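COMPASS component SPP1 (Saccharomyces cerevisiae S288c, PDB 6J2P) recognises the H3K4me3 histone mark through its PHD finger, as a subunit of the Set1C/COMPASS histone methyltransferase complex. Local coordinates at residues Q59-Q73 against P88-Y102. Numbering follows the deposited sequence.
With ZN (zinc ion), chain I; ZN (zinc ion), chain J.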
loop_
_atom_site.group_PDB
_atom_site.type_symbol
_atom_site.label_atom_id
_atom_site.label_comp_id
_atom_site.label_asym_id
_atom_site.label_seq_id
_atom_site.Cartn_x
_atom_site.Cartn_y
_atom_site.Cartn_z
ATOM N N GLN A 59 4.624 -6.021 6.632
ATOM C CA GLN A 59 3.426 -6.541 7.284
ATOM C C GLN A 59 2.198 -5.681 7.016
ATOM O O GLN A 59 1.071 -6.179 7.132
ATOM C CB GLN A 59 3.664 -6.666 8.790
ATOM C CG GLN A 59 4.397 -5.489 9.409
ATOM C CD GLN A 59 4.562 -5.633 10.909
ATOM O OE1 GLN A 59 4.201 -6.660 11.488
ATOM N NE2 GLN A 59 5.105 -4.602 11.550
ATOM N N PHE A 60 2.382 -4.411 6.661
ATOM C CA PHE A 60 1.275 -3.547 6.251
ATOM C C PHE A 60 0.861 -3.791 4.804
ATOM O O PHE A 60 0.498 -2.855 4.089
ATOM C CB PHE A 60 1.654 -2.081 6.460
ATOM C CG PHE A 60 2.067 -1.746 7.866
ATOM C CD1 PHE A 60 1.665 -2.530 8.936
ATOM C CD2 PHE A 60 2.852 -0.630 8.118
ATOM C CE1 PHE A 60 2.047 -2.216 10.228
ATOM C CE2 PHE A 60 3.236 -0.308 9.408
ATOM C CZ PHE A 60 2.832 -1.103 10.465
ATOM N N LYS A 61 0.905 -5.049 4.360
ATOM C CA LYS A 61 0.734 -5.360 2.945
ATOM C C LYS A 61 -0.674 -5.034 2.461
ATOM O O LYS A 61 -0.851 -4.520 1.350
ATOM C CB LYS A 61 1.057 -6.835 2.701
ATOM C CG LYS A 61 0.956 -7.280 1.251
ATOM C CD LYS A 61 0.624 -8.767 1.153
ATOM C CE LYS A 61 1.396 -9.590 2.181
ATOM N NZ LYS A 61 2.875 -9.497 2.007
ATOM N N ASP A 62 -1.687 -5.322 3.277
ATOM C CA ASP A 62 -3.078 -5.151 2.877
ATOM C C ASP A 62 -3.768 -4.029 3.644
ATOM O O ASP A 62 -5.000 -4.013 3.738
ATOM C CB ASP A 62 -3.839 -6.467 3.047
ATOM C CG ASP A 62 -3.088 -7.655 2.463
ATOM O OD1 ASP A 62 -2.856 -7.667 1.234
ATOM O OD2 ASP A 62 -2.727 -8.573 3.233
ATOM N N LEU A 63 -3.000 -3.085 4.186
ATOM C CA LEU A 63 -3.544 -1.955 4.925
ATOM C C LEU A 63 -3.523 -0.661 4.121
ATOM O O LEU A 63 -3.715 0.416 4.695
ATOM C CB LEU A 63 -2.780 -1.771 6.237
ATOM C CG LEU A 63 -3.067 -2.847 7.283
ATOM C CD1 LEU A 63 -2.230 -2.640 8.540
ATOM C CD2 LEU A 63 -4.551 -2.866 7.613
ATOM N N VAL A 64 -3.298 -0.743 2.814
ATOM C CA VAL A 64 -3.246 0.422 1.937
ATOM C C VAL A 64 -4.506 0.426 1.083
ATOM O O VAL A 64 -4.794 -0.556 0.387
ATOM C CB VAL A 64 -1.987 0.414 1.058
ATOM C CG1 VAL A 64 -2.094 1.472 -0.029
ATOM C CG2 VAL A 64 -0.747 0.633 1.902
ATOM N N PHE A 65 -5.257 1.527 1.135
ATOM C CA PHE A 65 -6.428 1.657 0.273
ATOM C C PHE A 65 -6.038 2.173 -1.107
ATOM O O PHE A 65 -6.427 1.597 -2.127
ATOM C CB PHE A 65 -7.464 2.579 0.919
ATOM C CG PHE A 65 -8.725 2.731 0.112
ATOM C CD1 PHE A 65 -9.613 1.675 -0.016
ATOM C CD2 PHE A 65 -9.017 3.927 -0.525
ATOM C CE1 PHE A 65 -10.771 1.812 -0.760
ATOM C CE2 PHE A 65 -10.172 4.069 -1.270
ATOM C CZ PHE A 65 -11.052 3.009 -1.388
ATOM N N SER A 66 -5.271 3.261 -1.153
ATOM C CA SER A 66 -4.772 3.809 -2.408
ATOM C C SER A 66 -3.416 4.442 -2.143
ATOM O O SER A 66 -3.273 5.243 -1.214
ATOM C CB SER A 66 -5.743 4.838 -2.997
ATOM O OG SER A 66 -6.064 5.840 -2.048
ATOM N N PHE A 67 -2.428 4.080 -2.951
ATOM C CA PHE A 67 -1.065 4.552 -2.766
ATOM C C PHE A 67 -0.726 5.617 -3.800
ATOM O O PHE A 67 -1.136 5.529 -4.962
ATOM C CB PHE A 67 -0.070 3.394 -2.864
ATOM C CG PHE A 67 1.366 3.830 -2.877
ATOM C CD1 PHE A 67 1.991 4.244 -1.713
ATOM C CD2 PHE A 67 2.090 3.828 -4.058
ATOM C CE1 PHE A 67 3.314 4.649 -1.724
ATOM C CE2 PHE A 67 3.412 4.232 -4.076
ATOM C CZ PHE A 67 4.024 4.644 -2.907
ATOM N N TYR A 68 0.025 6.625 -3.364
ATOM C CA TYR A 68 0.514 7.682 -4.239
ATOM C C TYR A 68 1.992 7.891 -3.952
ATOM O O TYR A 68 2.370 8.196 -2.815
ATOM C CB TYR A 68 -0.276 8.978 -4.037
ATOM C CG TYR A 68 -1.655 8.934 -4.655
ATOM C CD1 TYR A 68 -1.822 9.032 -6.031
ATOM C CD2 TYR A 68 -2.789 8.782 -3.867
ATOM C CE1 TYR A 68 -3.079 8.987 -6.605
ATOM C CE2 TYR A 68 -4.051 8.736 -4.432
ATOM C CZ TYR A 68 -4.189 8.839 -5.802
ATOM O OH TYR A 68 -5.440 8.794 -6.375
ATOM N N CYS A 69 2.823 7.719 -4.982
ATOM C CA CYS A 69 4.264 7.793 -4.813
ATOM C C CYS A 69 4.682 9.209 -4.413
ATOM O O CYS A 69 3.916 10.160 -4.581
ATOM C CB CYS A 69 4.962 7.366 -6.103
ATOM S SG CYS A 69 4.934 8.574 -7.442
ATOM N N PRO A 70 5.891 9.368 -3.861
ATOM C CA PRO A 70 6.329 10.712 -3.449
ATOM C C PRO A 70 6.326 11.728 -4.576
ATOM O O PRO A 70 6.079 12.915 -4.327
ATOM C CB PRO A 70 7.749 10.472 -2.912
ATOM C CG PRO A 70 8.148 9.125 -3.439
ATOM C CD PRO A 70 6.879 8.342 -3.489
ATOM N N TYR A 71 6.588 11.302 -5.810
ATOM C CA TYR A 71 6.609 12.236 -6.927
ATOM C C TYR A 71 5.210 12.626 -7.392
ATOM O O TYR A 71 5.049 13.691 -7.999
ATOM C CB TYR A 71 7.406 11.642 -8.089
ATOM C CG TYR A 71 8.888 11.531 -7.814
ATOM C CD1 TYR A 71 9.585 12.580 -7.226
ATOM C CD2 TYR A 71 9.590 10.374 -8.136
ATOM C CE1 TYR A 71 10.938 12.482 -6.968
ATOM C CE2 TYR A 71 10.944 10.267 -7.882
ATOM C CZ TYR A 71 11.613 11.324 -7.297
ATOM O OH TYR A 71 12.963 11.226 -7.041
ATOM N N CYS A 72 4.201 11.797 -7.123
ATOM C CA CYS A 72 2.829 12.167 -7.451
ATOM C C CYS A 72 2.210 13.049 -6.375
ATOM O O CYS A 72 1.404 13.931 -6.691
ATOM C CB CYS A 72 1.981 10.913 -7.662
ATOM S SG CYS A 72 2.214 10.136 -9.283
ATOM N N GLN A 73 2.571 12.828 -5.110
ATOM C CA GLN A 73 2.101 13.696 -4.038
ATOM C C GLN A 73 2.719 15.085 -4.116
ATOM O O GLN A 73 2.173 16.027 -3.531
ATOM C CB GLN A 73 2.402 13.064 -2.678
ATOM C CG GLN A 73 1.849 11.659 -2.517
ATOM C CD GLN A 73 2.069 11.102 -1.125
ATOM O OE1 GLN A 73 2.818 11.669 -0.330
ATOM N NE2 GLN A 73 1.412 9.985 -0.819
ATOM N N PRO A 88 -2.792 14.444 -4.547
ATOM C CA PRO A 88 -3.221 13.164 -3.978
ATOM C C PRO A 88 -2.332 12.746 -2.821
ATOM O O PRO A 88 -1.135 13.044 -2.785
ATOM C CB PRO A 88 -3.094 12.195 -5.156
ATOM C CG PRO A 88 -2.007 12.787 -5.997
ATOM C CD PRO A 88 -2.156 14.282 -5.866
ATOM N N LYS A 89 -2.937 12.046 -1.865
ATOM C CA LYS A 89 -2.246 11.574 -0.676
ATOM C C LYS A 89 -2.565 10.102 -0.461
ATOM O O LYS A 89 -3.678 9.652 -0.749
ATOM C CB LYS A 89 -2.651 12.388 0.559
ATOM C CG LYS A 89 -1.738 12.204 1.758
ATOM C CD LYS A 89 -2.040 13.231 2.839
ATOM C CE LYS A 89 -3.503 13.187 3.257
ATOM N NZ LYS A 89 -3.805 14.162 4.339
ATOM N N THR A 90 -1.583 9.356 0.040
ATOM C CA THR A 90 -1.785 7.936 0.297
ATOM C C THR A 90 -2.786 7.741 1.429
ATOM O O THR A 90 -2.639 8.316 2.512
ATOM C CB THR A 90 -0.460 7.260 0.643
ATOM O OG1 THR A 90 0.386 7.242 -0.513
ATOM C CG2 THR A 90 -0.701 5.833 1.109
ATOM N N LEU A 91 -3.812 6.934 1.172
ATOM C CA LEU A 91 -4.827 6.615 2.165
ATOM C C LEU A 91 -4.583 5.220 2.727
ATOM O O LEU A 91 -4.297 4.278 1.982
ATOM C CB LEU A 91 -6.228 6.696 1.555
ATOM C CG LEU A 91 -6.668 8.068 1.044
ATOM C CD1 LEU A 91 -7.937 7.950 0.213
ATOM C CD2 LEU A 91 -6.868 9.030 2.204
ATOM N N TRP A 92 -4.703 5.094 4.044
ATOM C CA TRP A 92 -4.464 3.839 4.739
ATOM C C TRP A 92 -5.771 3.268 5.274
ATOM O O TRP A 92 -6.628 4.008 5.768
ATOM C CB TRP A 92 -3.471 4.033 5.887
ATOM C CG TRP A 92 -2.114 4.449 5.421
ATOM C CD1 TRP A 92 -1.697 5.717 5.139
ATOM C CD2 TRP A 92 -0.991 3.594 5.180
ATOM N NE1 TRP A 92 -0.383 5.704 4.737
ATOM C CE2 TRP A 92 0.073 4.412 4.753
ATOM C CE3 TRP A 92 -0.784 2.215 5.282
ATOM C CZ2 TRP A 92 1.326 3.898 4.427
ATOM C CZ3 TRP A 92 0.462 1.707 4.964
ATOM C CH2 TRP A 92 1.501 2.547 4.540
ATOM N N LYS A 93 -5.915 1.949 5.175
ATOM C CA LYS A 93 -7.084 1.272 5.715
ATOM C C LYS A 93 -7.012 1.219 7.242
ATOM O O LYS A 93 -6.004 1.567 7.863
ATOM C CB LYS A 93 -7.202 -0.138 5.136
ATOM C CG LYS A 93 -7.434 -0.170 3.632
ATOM C CD LYS A 93 -7.640 -1.587 3.132
ATOM C CE LYS A 93 -7.897 -1.613 1.637
ATOM N NZ LYS A 93 -8.095 -3.004 1.140
ATOM N N ARG A 94 -8.111 0.779 7.848
ATOM C CA ARG A 94 -8.214 0.655 9.297
ATOM C C ARG A 94 -7.911 -0.788 9.688
ATOM O O ARG A 94 -8.651 -1.705 9.316
ATOM C CB ARG A 94 -9.604 1.073 9.778
ATOM C CG ARG A 94 -9.735 1.252 11.290
ATOM C CD ARG A 94 -11.126 1.749 11.647
ATOM N NE ARG A 94 -12.153 0.826 11.172
ATOM C CZ ARG A 94 -13.077 1.131 10.266
ATOM N NH1 ARG A 94 -13.108 2.343 9.728
ATOM N NH2 ARG A 94 -13.969 0.222 9.894
ATOM N N LYS A 95 -6.827 -0.985 10.435
ATOM C CA LYS A 95 -6.360 -2.322 10.773
ATOM C C LYS A 95 -7.225 -2.941 11.865
ATOM O O LYS A 95 -7.696 -2.248 12.772
ATOM C CB LYS A 95 -4.894 -2.261 11.214
ATOM C CG LYS A 95 -4.360 -3.478 11.952
ATOM C CD LYS A 95 -3.293 -3.059 12.957
ATOM C CE LYS A 95 -3.218 -4.013 14.135
ATOM N NZ LYS A 95 -4.026 -3.552 15.294
ATOM N N CYS A 96 -7.451 -4.253 11.755
ATOM C CA CYS A 96 -8.181 -4.996 12.777
ATOM C C CYS A 96 -7.575 -4.748 14.150
ATOM O O CYS A 96 -6.354 -4.790 14.321
ATOM C CB CYS A 96 -8.164 -6.491 12.449
ATOM S SG CYS A 96 -8.731 -7.579 13.784
ATOM N N ARG A 97 -8.443 -4.486 15.129
ATOM C CA ARG A 97 -7.996 -4.040 16.443
ATOM C C ARG A 97 -7.328 -5.141 17.262
ATOM O O ARG A 97 -6.791 -4.846 18.336
ATOM C CB ARG A 97 -9.176 -3.438 17.214
ATOM C CG ARG A 97 -9.986 -2.425 16.400
ATOM C CD ARG A 97 -10.119 -1.100 17.130
ATOM N NE ARG A 97 -10.529 -1.288 18.520
ATOM C CZ ARG A 97 -10.351 -0.391 19.488
ATOM N NH1 ARG A 97 -9.769 0.770 19.222
ATOM N NH2 ARG A 97 -10.757 -0.649 20.725
ATOM N N ILE A 98 -7.355 -6.391 16.802
ATOM C CA ILE A 98 -6.521 -7.426 17.403
ATOM C C ILE A 98 -5.061 -7.083 17.129
ATOM O O ILE A 98 -4.654 -6.922 15.971
ATOM C CB ILE A 98 -6.884 -8.813 16.857
ATOM C CG1 ILE A 98 -8.356 -9.126 17.130
ATOM C CG2 ILE A 98 -5.992 -9.884 17.479
ATOM C CD1 ILE A 98 -8.714 -9.152 18.598
ATOM N N SER A 99 -4.262 -6.971 18.196
ATOM C CA SER A 99 -2.880 -6.518 18.043
ATOM C C SER A 99 -2.063 -7.462 17.167
ATOM O O SER A 99 -1.086 -7.037 16.541
ATOM C CB SER A 99 -2.221 -6.361 19.414
ATOM O OG SER A 99 -2.330 -7.549 20.175
ATOM N N ASP A 100 -2.450 -8.736 17.100
ATOM C CA ASP A 100 -1.735 -9.690 16.259
ATOM C C ASP A 100 -2.046 -9.481 14.782
ATOM O O ASP A 100 -1.145 -9.566 13.939
ATOM C CB ASP A 100 -2.088 -11.119 16.670
ATOM C CG ASP A 100 -1.153 -11.669 17.724
ATOM O OD1 ASP A 100 -0.712 -12.829 17.582
ATOM O OD2 ASP A 100 -0.859 -10.940 18.693
ATOM N N CYS A 101 -3.306 -9.207 14.454
ATOM C CA CYS A 101 -3.730 -9.160 13.063
ATOM C C CYS A 101 -3.239 -7.888 12.382
ATOM O O CYS A 101 -3.151 -6.827 13.002
ATOM C CB CYS A 101 -5.255 -9.243 12.977
ATOM S SG CYS A 101 -5.873 -9.983 11.452
ATOM N N TYR A 102 -2.915 -8.000 11.093
ATOM C CA TYR A 102 -2.553 -6.842 10.283
ATOM C C TYR A 102 -3.362 -6.812 8.992
ATOM O O TYR A 102 -2.889 -6.321 7.962
ATOM C CB TYR A 102 -1.052 -6.818 9.993
ATOM C CG TYR A 102 -0.218 -6.492 11.212
ATOM C CD1 TYR A 102 -0.027 -5.176 11.618
ATOM C CD2 TYR A 102 0.365 -7.503 11.969
ATOM C CE1 TYR A 102 0.730 -4.875 12.740
ATOM C CE2 TYR A 102 1.121 -7.212 13.091
ATOM C CZ TYR A 102 1.300 -5.899 13.472
ATOM O OH TYR A 102 2.053 -5.613 14.588
HETATM ZN ZN ZN I . 3.116 7.964 -9.105
HETATM ZN ZN ZN J . -8.084 -9.676 12.503
#
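Val64 and Trp92 form an antiparallel, non-hydrogen-bonded pair in a two-stranded sheet that joins residues 59-73 of the PHD finger to residues 88-102 of the unconventional C3H zinc finger. One residue on, a classic beta bulge sets Phe65 and Ser66 together against Leu91. Leu91 O accepts Phe65 N at 3.0 Å and, weakly, Ser66 N, while Leu91 N returns a bond to Ser66 O. On the other side of the Val64-Trp92 pair, Lys93 N reaches Leu63 O at 2.7 Å, approaching from above the carbonyl plane.

Packing is close at the end near the zinc ion held by Cys69 and Cys72, whose other ligands are Cys42 and Cys45. Pro88 sets its CB almost centrally over one face of the Tyr68 ring, 3.3 Å from the centroid and only 4° off the normal, a CH-pi contact. Carbonyl Lys89 O comes to the edge of the same ring. Thr90 turns OG1 to the side opposite its carbonyl carbon (chi1 -68°), where it accepts the Tyr68 N-H in a fairly straight bond. Replacing Tyr68 by an alanine would probably leave Pro88 CB without its aromatic floor and open a gap between the two fingers here.

Toward the other zinc site, to which Cys96 and Cys101 contribute, the contact is looser and more exposed. Lys93, extended beyond CG, crosses the Phe65 side chain at about a right angle, with CE at the edge of that ring. Leu63, buried, lays CD2 against Lys95 CB. Farther out, Phe60 meets the Tyr102 ring with CE1, whereas Gln59 OE1 sits over one face of it, offset toward the rim. At the centre, Val64 also hydrogen-bonds the bound histone H3K4me3 peptide through its backbone, and its CG2 lies 3.5 Å from Trp92 CZ3.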